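Local coordinates for hydrolase (Rhizobium meliloti, PDB 5HOE), which acts as a carbohydrate acetylesterase of the SGNH hydrolase superfamily, probably cleaving acetyl ester bonds, and assembles as an octamer, at residues G23-W28 with G207-A212; S18-G23 with A93-L98. One frame throughout, in Å; residues are numbered along the deposited sequence.

Contact 1. Residues G23-W28 with G207-A212. With PO4 (phosphate ion), chain E.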
ATOM      1  N   GLY A  23      16.067  22.122  -8.639  1.00 12.50           N
ATOM      2  CA  GLY A  23      15.332  23.160  -7.948  1.00 13.82           C
ATOM      3  C   GLY A  23      13.844  23.201  -8.238  1.00 11.79           C
ATOM      4  O   GLY A  23      13.258  22.270  -8.822  1.00 13.13           O
ATOM      5  N   ASP A  24      13.233  24.316  -7.830  1.00 13.04           N
ATOM      6  CA  ASP A  24      11.805  24.594  -7.954  1.00 13.22           C
ATOM      7  C   ASP A  24      11.593  25.711  -8.990  1.00 13.85           C
ATOM      8  O   ASP A  24      12.385  25.815  -9.936  1.00 15.50           O
ATOM      9  CB  ASP A  24      11.215  24.867  -6.568  1.00 15.55           C
ATOM     10  CG  ASP A  24      11.878  26.030  -5.855  1.00 15.49           C
ATOM     11  OD1 ASP A  24      12.413  26.958  -6.508  1.00 14.86           O
ATOM     12  OD2 ASP A  24      11.847  26.011  -4.612  1.00 17.30           O
ATOM     13  N   SER A  25      10.520  26.518  -8.836  1.00 13.69           N
ATOM     14  CA  SER A  25      10.258  27.592  -9.794  0.54 15.71           C
ATOM     15  C   SER A  25      11.403  28.598  -9.874  1.00 16.51           C
ATOM     16  O   SER A  25      11.564  29.269 -10.909  1.00 17.46           O
ATOM     17  CB  SER A  25       8.971  28.332  -9.438  0.54 17.03           C
ATOM     18  OG  SER A  25       9.056  28.879  -8.128  0.54 17.64           O
ATOM     19  N   LEU A  26      12.162  28.774  -8.787  1.00 15.85           N
ATOM     20  CA  LEU A  26      13.275  29.718  -8.857  1.00 18.07           C
ATOM     21  C   LEU A  26      14.329  29.246  -9.846  1.00 16.47           C
ATOM     22  O   LEU A  26      15.053  30.072 -10.423  1.00 18.14           O
ATOM     23  CB  LEU A  26      13.934  29.901  -7.493  1.00 19.58           C
ATOM     24  CG  LEU A  26      13.039  30.281  -6.325  1.00 22.46           C
ATOM     25  CD1 LEU A  26      13.843  30.305  -5.021  1.00 23.37           C
ATOM     26  CD2 LEU A  26      12.347  31.601  -6.607  1.00 22.56           C
ATOM     27  N   THR A  27      14.421  27.929 -10.059  1.00 15.60           N
ATOM     28  CA  THR A  27      15.360  27.335 -11.004  1.00 16.78           C
ATOM     29  C   THR A  27      14.727  27.149 -12.380  1.00 15.91           C
ATOM     30  O   THR A  27      15.361  27.446 -13.400  1.00 17.08           O
ATOM     31  CB  THR A  27      15.885  26.018 -10.423  1.00 17.13           C
ATOM     32  OG1 THR A  27      16.609  26.301  -9.206  1.00 15.34           O
ATOM     33  CG2 THR A  27      16.822  25.332 -11.383  1.00 16.62           C
ATOM     34  N   TRP A  28      13.482  26.677 -12.430  1.00 15.83           N
ATOM     35  CA  TRP A  28      12.742  26.630 -13.696  1.00 16.54           C
ATOM     36  C   TRP A  28      12.687  28.008 -14.357  1.00 17.86           C
ATOM     37  O   TRP A  28      12.859  28.136 -15.576  1.00 17.91           O
ATOM     38  CB  TRP A  28      11.320  26.103 -13.457  1.00 16.03           C
ATOM     39  CG  TRP A  28      10.509  25.961 -14.731  1.00 13.81           C
ATOM     40  CD1 TRP A  28      10.643  24.985 -15.677  1.00 15.50           C
ATOM     41  CD2 TRP A  28       9.452  26.822 -15.192  1.00 13.81           C
ATOM     42  NE1 TRP A  28       9.743  25.180 -16.693  1.00 14.86           N
ATOM     43  CE2 TRP A  28       9.011  26.309 -16.433  1.00 14.54           C
ATOM     44  CE3 TRP A  28       8.850  27.992 -14.689  1.00 16.34           C
ATOM     45  CZ2 TRP A  28       7.989  26.901 -17.169  1.00 17.48           C
ATOM     46  CZ3 TRP A  28       7.837  28.584 -15.435  1.00 17.52           C
ATOM     47  CH2 TRP A  28       7.421  28.037 -16.666  1.00 17.51           C
ATOM     48  N   GLY A 207       6.031  38.337  -4.303  1.00 16.56           N
ATOM     49  CA  GLY A 207       6.627  38.002  -3.024  1.00 17.47           C
ATOM     50  C   GLY A 207       7.279  36.630  -2.951  1.00 16.42           C
ATOM     51  O   GLY A 207       7.679  36.212  -1.852  1.00 16.60           O
ATOM     52  N   ILE A 208       7.393  35.913  -4.083  1.00 16.53           N
ATOM     53  CA  ILE A 208       7.883  34.529  -4.120  1.00 14.75           C
ATOM     54  C   ILE A 208       9.005  34.376  -5.154  1.00 15.11           C
ATOM     55  O   ILE A 208      10.045  33.776  -4.880  1.00 16.11           O
ATOM     56  CB  ILE A 208       6.727  33.552  -4.433  1.00 15.25           C
ATOM     57  CG1 ILE A 208       5.665  33.590  -3.337  1.00 15.83           C
ATOM     58  CG2 ILE A 208       7.254  32.126  -4.583  1.00 16.41           C
ATOM     59  CD1 ILE A 208       4.297  33.169  -3.798  1.00 18.46           C
ATOM     60  N   HIS A 209       8.808  34.917  -6.351  1.00 14.63           N
ATOM     61  CA  HIS A 209       9.729  34.695  -7.448  1.00 17.11           C
ATOM     62  C   HIS A 209      10.638  35.907  -7.655  1.00 17.05           C
ATOM     63  O   HIS A 209      10.572  36.899  -6.918  1.00 17.44           O
ATOM     64  CB  HIS A 209       8.941  34.274  -8.689  1.00 17.77           C
ATOM     65  CG  HIS A 209       8.037  33.102  -8.448  1.00 16.63           C
ATOM     66  ND1 HIS A 209       6.673  33.229  -8.293  1.00 15.32           N
ATOM     67  CD2 HIS A 209       8.308  31.785  -8.305  1.00 15.66           C
ATOM     68  CE1 HIS A 209       6.143  32.032  -8.083  1.00 15.90           C
ATOM     69  NE2 HIS A 209       7.117  31.145  -8.059  1.00 16.45           N
ATOM     70  N   LEU A 210      11.538  35.795  -8.641  1.00 16.02           N
ATOM     71  CA  LEU A 210      12.653  36.724  -8.800  1.00 15.33           C
ATOM     72  C   LEU A 210      12.634  37.403 -10.166  1.00 16.53           C
ATOM     73  O   LEU A 210      12.110  36.870 -11.145  1.00 16.89           O
ATOM     74  CB  LEU A 210      13.990  35.991  -8.616  1.00 17.22           C
ATOM     75  CG  LEU A 210      14.175  35.020  -7.452  1.00 18.37           C
ATOM     76  CD1 LEU A 210      15.491  34.285  -7.615  1.00 20.39           C
ATOM     77  CD2 LEU A 210      14.123  35.787  -6.169  1.00 17.56           C
ATOM     78  N   SER A 211      13.202  38.604 -10.212  1.00 17.45           N
ATOM     79  CA  SER A 211      13.408  39.328 -11.454  1.00 18.17           C
ATOM     80  C   SER A 211      14.574  38.743 -12.236  1.00 18.48           C
ATOM     81  O   SER A 211      15.411  38.018 -11.696  1.00 19.18           O
ATOM     82  CB  SER A 211      13.695  40.798 -11.145  1.00 20.36           C
ATOM     83  OG  SER A 211      14.980  40.970 -10.585  1.00 17.54           O
ATOM     84  N   ALA A 212      14.640  39.093 -13.522  1.00 18.76           N
ATOM     85  CA  ALA A 212      15.756  38.647 -14.352  1.00 19.91           C
ATOM     86  C   ALA A 212      17.093  39.129 -13.797  1.00 19.98           C
ATOM     87  O   ALA A 212      18.073  38.359 -13.742  1.00 19.65           O
ATOM     88  CB  ALA A 212      15.569  39.111 -15.801  1.00 20.64           C
TER
HETATM   89  P   PO4 E 301       7.084  27.838  -6.579  1.00 30.84           P
HETATM   90  O1  PO4 E 301       8.094  26.748  -6.798  1.00 20.59           O
HETATM   91  O2  PO4 E 301       7.592  28.781  -5.521  1.00 63.45           O
HETATM   92  O3  PO4 E 301       6.612  28.590  -7.798  1.00 23.18           O
HETATM   93  O4  PO4 E 301       5.766  27.264  -6.171  1.00 26.60           O

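Contact 2. Residues S18-G23 with A93-L98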
ATOM      1  N   SER A  18      30.386  18.538 -15.536  1.00 23.84           N
ATOM      2  CA  SER A  18      28.938  18.600 -15.603  1.00 21.52           C
ATOM      3  C   SER A  18      28.370  18.974 -14.244  1.00 18.71           C
ATOM      4  O   SER A  18      28.819  18.471 -13.197  1.00 17.72           O
ATOM      5  CB  SER A  18      28.395  17.247 -16.072  1.00 24.25           C
ATOM      6  OG  SER A  18      28.782  17.051 -17.422  1.00 27.53           O
ATOM      7  N   VAL A  19      27.403  19.888 -14.275  1.00 16.73           N
ATOM      8  CA  VAL A  19      26.782  20.429 -13.081  1.00 17.74           C
ATOM      9  C   VAL A  19      25.263  20.322 -13.228  1.00 16.67           C
ATOM     10  O   VAL A  19      24.678  20.934 -14.131  1.00 17.96           O
ATOM     11  CB  VAL A  19      27.198  21.888 -12.835  1.00 18.86           C
ATOM     12  CG1 VAL A  19      26.586  22.377 -11.543  1.00 20.32           C
ATOM     13  CG2 VAL A  19      28.731  22.017 -12.802  1.00 18.21           C
ATOM     14  N   LEU A  20      24.630  19.567 -12.329  1.00 16.37           N
ATOM     15  CA  LEU A  20      23.183  19.399 -12.311  1.00 16.76           C
ATOM     16  C   LEU A  20      22.564  20.423 -11.365  1.00 15.03           C
ATOM     17  O   LEU A  20      22.948  20.507 -10.198  1.00 16.83           O
ATOM     18  CB  LEU A  20      22.841  17.988 -11.819  1.00 16.32           C
ATOM     19  CG  LEU A  20      21.348  17.713 -11.542  1.00 18.95           C
ATOM     20  CD1 LEU A  20      20.569  17.871 -12.813  1.00 21.52           C
ATOM     21  CD2 LEU A  20      21.107  16.328 -10.931  1.00 20.91           C
ATOM     22  N   CYS A  21      21.589  21.183 -11.865  1.00 15.35           N
ATOM     23  CA  CYS A  21      20.923  22.212 -11.070  1.00 15.16           C
ATOM     24  C   CYS A  21      19.506  21.751 -10.717  1.00 13.59           C
ATOM     25  O   CYS A  21      18.612  21.755 -11.564  1.00 16.62           O
ATOM     26  CB  CYS A  21      20.904  23.524 -11.837  1.00 15.87           C
ATOM     27  SG  CYS A  21      22.562  24.126 -12.277  1.00 17.48           S
ATOM     28  N   PHE A  22      19.309  21.340  -9.470  1.00 14.21           N
ATOM     29  CA  PHE A  22      18.048  20.739  -9.027  1.00 12.29           C
ATOM     30  C   PHE A  22      17.256  21.731  -8.172  1.00 13.77           C
ATOM     31  O   PHE A  22      17.722  22.138  -7.103  1.00 15.01           O
ATOM     32  CB  PHE A  22      18.352  19.463  -8.239  1.00 13.78           C
ATOM     33  CG  PHE A  22      17.152  18.557  -8.027  1.00 14.62           C
ATOM     34  CD1 PHE A  22      16.519  17.945  -9.108  1.00 15.40           C
ATOM     35  CD2 PHE A  22      16.680  18.273  -6.753  1.00 15.76           C
ATOM     36  CE1 PHE A  22      15.434  17.109  -8.913  1.00 15.49           C
ATOM     37  CE2 PHE A  22      15.597  17.435  -6.570  1.00 14.58           C
ATOM     38  CZ  PHE A  22      14.992  16.844  -7.654  1.00 15.84           C
ATOM     39  N   GLY A  23      16.067  22.122  -8.639  1.00 12.50           N
ATOM     40  CA  GLY A  23      15.332  23.160  -7.948  1.00 13.82           C
ATOM     41  C   GLY A  23      13.844  23.201  -8.238  1.00 11.79           C
ATOM     42  O   GLY A  23      13.258  22.270  -8.822  1.00 13.13           O
ATOM     43  N   ALA A  93      21.079   9.301 -12.014  1.00 14.68           N
ATOM     44  CA  ALA A  93      21.531   8.175 -12.823  1.00 16.36           C
ATOM     45  C   ALA A  93      21.436   8.501 -14.300  1.00 17.40           C
ATOM     46  O   ALA A  93      22.238   8.005 -15.100  1.00 18.46           O
ATOM     47  CB  ALA A  93      20.724   6.921 -12.468  1.00 18.44           C
ATOM     48  N   SER A  94      20.480   9.350 -14.669  1.00 15.63           N
ATOM     49  CA  SER A  94      20.311   9.773 -16.049  1.00 14.55           C
ATOM     50  C   SER A  94      21.404  10.728 -16.505  1.00 15.79           C
ATOM     51  O   SER A  94      21.617  10.874 -17.714  1.00 16.31           O
ATOM     52  CB  SER A  94      18.972  10.480 -16.224  1.00 14.01           C
ATOM     53  OG  SER A  94      17.872   9.671 -15.901  1.00 15.92           O
ATOM     54  N   HIS A  95      22.056  11.430 -15.583  1.00 14.96           N
ATOM     55  CA  HIS A  95      22.976  12.499 -15.958  1.00 15.89           C
ATOM     56  C   HIS A  95      24.426  12.248 -15.589  1.00 17.35           C
ATOM     57  O   HIS A  95      25.262  13.097 -15.893  1.00 17.40           O
ATOM     58  CB  HIS A  95      22.475  13.840 -15.412  1.00 17.41           C
ATOM     59  CG  HIS A  95      21.169  14.241 -16.009  1.00 19.80           C
ATOM     60  ND1 HIS A  95      20.989  14.389 -17.367  1.00 23.41           N
ATOM     61  CD2 HIS A  95      19.961  14.459 -15.442  1.00 22.57           C
ATOM     62  CE1 HIS A  95      19.727  14.699 -17.607  1.00 24.96           C
ATOM     63  NE2 HIS A  95      19.084  14.745 -16.455  1.00 25.70           N
ATOM     64  N   LEU A  96      24.766  11.084 -15.038  1.00 16.62           N
ATOM     65  CA  LEU A  96      26.176  10.768 -14.793  1.00 17.41           C
ATOM     66  C   LEU A  96      26.902  10.735 -16.136  1.00 18.17           C
ATOM     67  O   LEU A  96      26.313  10.384 -17.154  1.00 17.26           O
ATOM     68  CB  LEU A  96      26.328   9.445 -14.053  1.00 20.08           C
ATOM     69  CG  LEU A  96      25.904   9.394 -12.581  1.00 21.19           C
ATOM     70  CD1 LEU A  96      26.240   8.039 -11.982  1.00 23.13           C
ATOM     71  CD2 LEU A  96      26.552  10.488 -11.740  1.00 23.19           C
ATOM     72  N   PRO A  97      28.186  11.120 -16.158  1.00 18.90           N
ATOM     73  CA  PRO A  97      29.017  11.557 -15.032  1.00 19.50           C
ATOM     74  C   PRO A  97      28.716  12.993 -14.600  1.00 18.90           C
ATOM     75  O   PRO A  97      28.487  13.854 -15.461  1.00 20.51           O
ATOM     76  CB  PRO A  97      30.432  11.457 -15.617  1.00 19.28           C
ATOM     77  CG  PRO A  97      30.248  11.798 -17.043  1.00 20.12           C
ATOM     78  CD  PRO A  97      28.963  11.083 -17.412  1.00 19.19           C
ATOM     79  N   LEU A  98      28.702  13.241 -13.288  1.00 17.94           N
ATOM     80  CA  LEU A  98      28.428  14.560 -12.731  1.00 17.14           C
ATOM     81  C   LEU A  98      29.548  14.939 -11.781  1.00 18.33           C
ATOM     82  O   LEU A  98      29.948  14.133 -10.937  1.00 19.92           O
ATOM     83  CB  LEU A  98      27.098  14.580 -11.963  1.00 19.20           C
ATOM     84  CG  LEU A  98      25.804  14.461 -12.775  1.00 19.43           C
ATOM     85  CD1 LEU A  98      24.652  14.348 -11.814  1.00 17.95           C
ATOM     86  CD2 LEU A  98      25.618  15.666 -13.703  1.00 20.10           C
TER
HETATM   87  O   HOH W   1      26.763  14.692 -17.665  1.00 25.52           O

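Contact 1. Residues G23-W28 with G207-A212
Ser25, in the Gly-Asp-Ser-Leu motif that names the GDSL family, faces His209 across a buried site with the geometry of the Ser-His-Asp triad of SGNH hydrolases. In one of two Ser25 conformers, OG lies at the edge of the imidazole, near its plane, 3.0 Å from His209 NE2, though its closeness to a phosphate ion makes this detail doubtful; on the far side of the ring His209 ND1 is hydrogen-bonded to Asp206, consistent with a charge relay. His209 NE2 donates to phosphate O3 over 2.6 Å in a nearly straight bond (170°), and the backbone N of Ser25 donates to O1 at 3.2 Å. Asn108 and Ala69 also hold this ion, probably from the crystallisation liquor. Asp24 caps the short helix 25-28: its OD1 accepts from Leu26 N, while its carbonyl oxygen takes both Thr27 N and Trp28 N, bonds that hold the first turn, on which Ser25 sits. Among apolar contacts, Ile208 lays CG2 over the centre of the His209 ring, 3.6 Å above its plane. Leu26, its CG anti to the carbonyl carbon (chi1 -53°), crosses Leu210 at about a right angle, extending CD2 to within 3.6 Å of Ile208 O and 4.0 Å of Leu210 CG.

Contact 2. Residues S18-G23 with A93-L98
Ser18, Leu20 and Leu98 form a buried, chiefly apolar contact between strand 17-23 and the turn that leaves helix 84-95, with one water at its polar margin. Leu98 serves as the hub. Its side chain sends both methyls to the strand: Leu98 CD1 lies 4.1 Å from Leu20 CB, and Leu98 CD2 reaches Ser18 CB at 4.0 Å. Residues two apart on a strand point to the same face, which is why Ser18 and Leu20 both turn toward the helix end while Val19 between them points away. In Leu20, CG stands anti to the backbone N (chi1 171°), and CD1 extends obliquely toward the His95 ring, 4.4 Å from its CD2. The imidazole has an apolar neighbour there, yet His95 NE2 is hydrogen-bonded to Glu65 on strand 60-66. The turn belongs to the beta-alpha-beta crossover, right-handed as expected for such folds, from strand 60-66 through helix 84-95 to strand 100-104; in this flavodoxin-like, three-layer sandwich strand 17-23 lies between these two strands. The peptide before Pro97 is cis, an isomer proline accommodates more readily than other residues, and it falls within the turn. Pro97 O approaches Ser18 CB to 3.4 Å. Small and hydroxyl-bearing, Ser18 suits this partly exposed edge; its OG is hydrogen-bonded weakly to His61 and, at 3.1 Å, to a water that donates to His95 O at 2.8 Å. Within the turn, Leu96 O makes weak hydrogen bonds to Trp28 and Arg41 of a second subunit, and Pro97 packs on that Arg41.

Gly23 is shared by the segments of both contacts, closing strand 17-23 and leading into helix 25-28, yet the contact centres lie about 20 Å apart. Along the chain the segments alternate: 18-23, 23-28, 93-98, then 207-212. Contact 2 lies toward the start of the strand, where the chain enters the central parallel sheet; contact 1 lies just past its C-terminal end, the usual place for the active site in this kind of alpha/beta fold. Thr27 CG2 packs 4.0 Å from Cys21 O, where helix and strand meet. The two regions also meet between subunits, since Trp28 of one copy packs on Ser94 of another, so one subunit interface joins the turn region of contact 2 to the helix that carries Ser25.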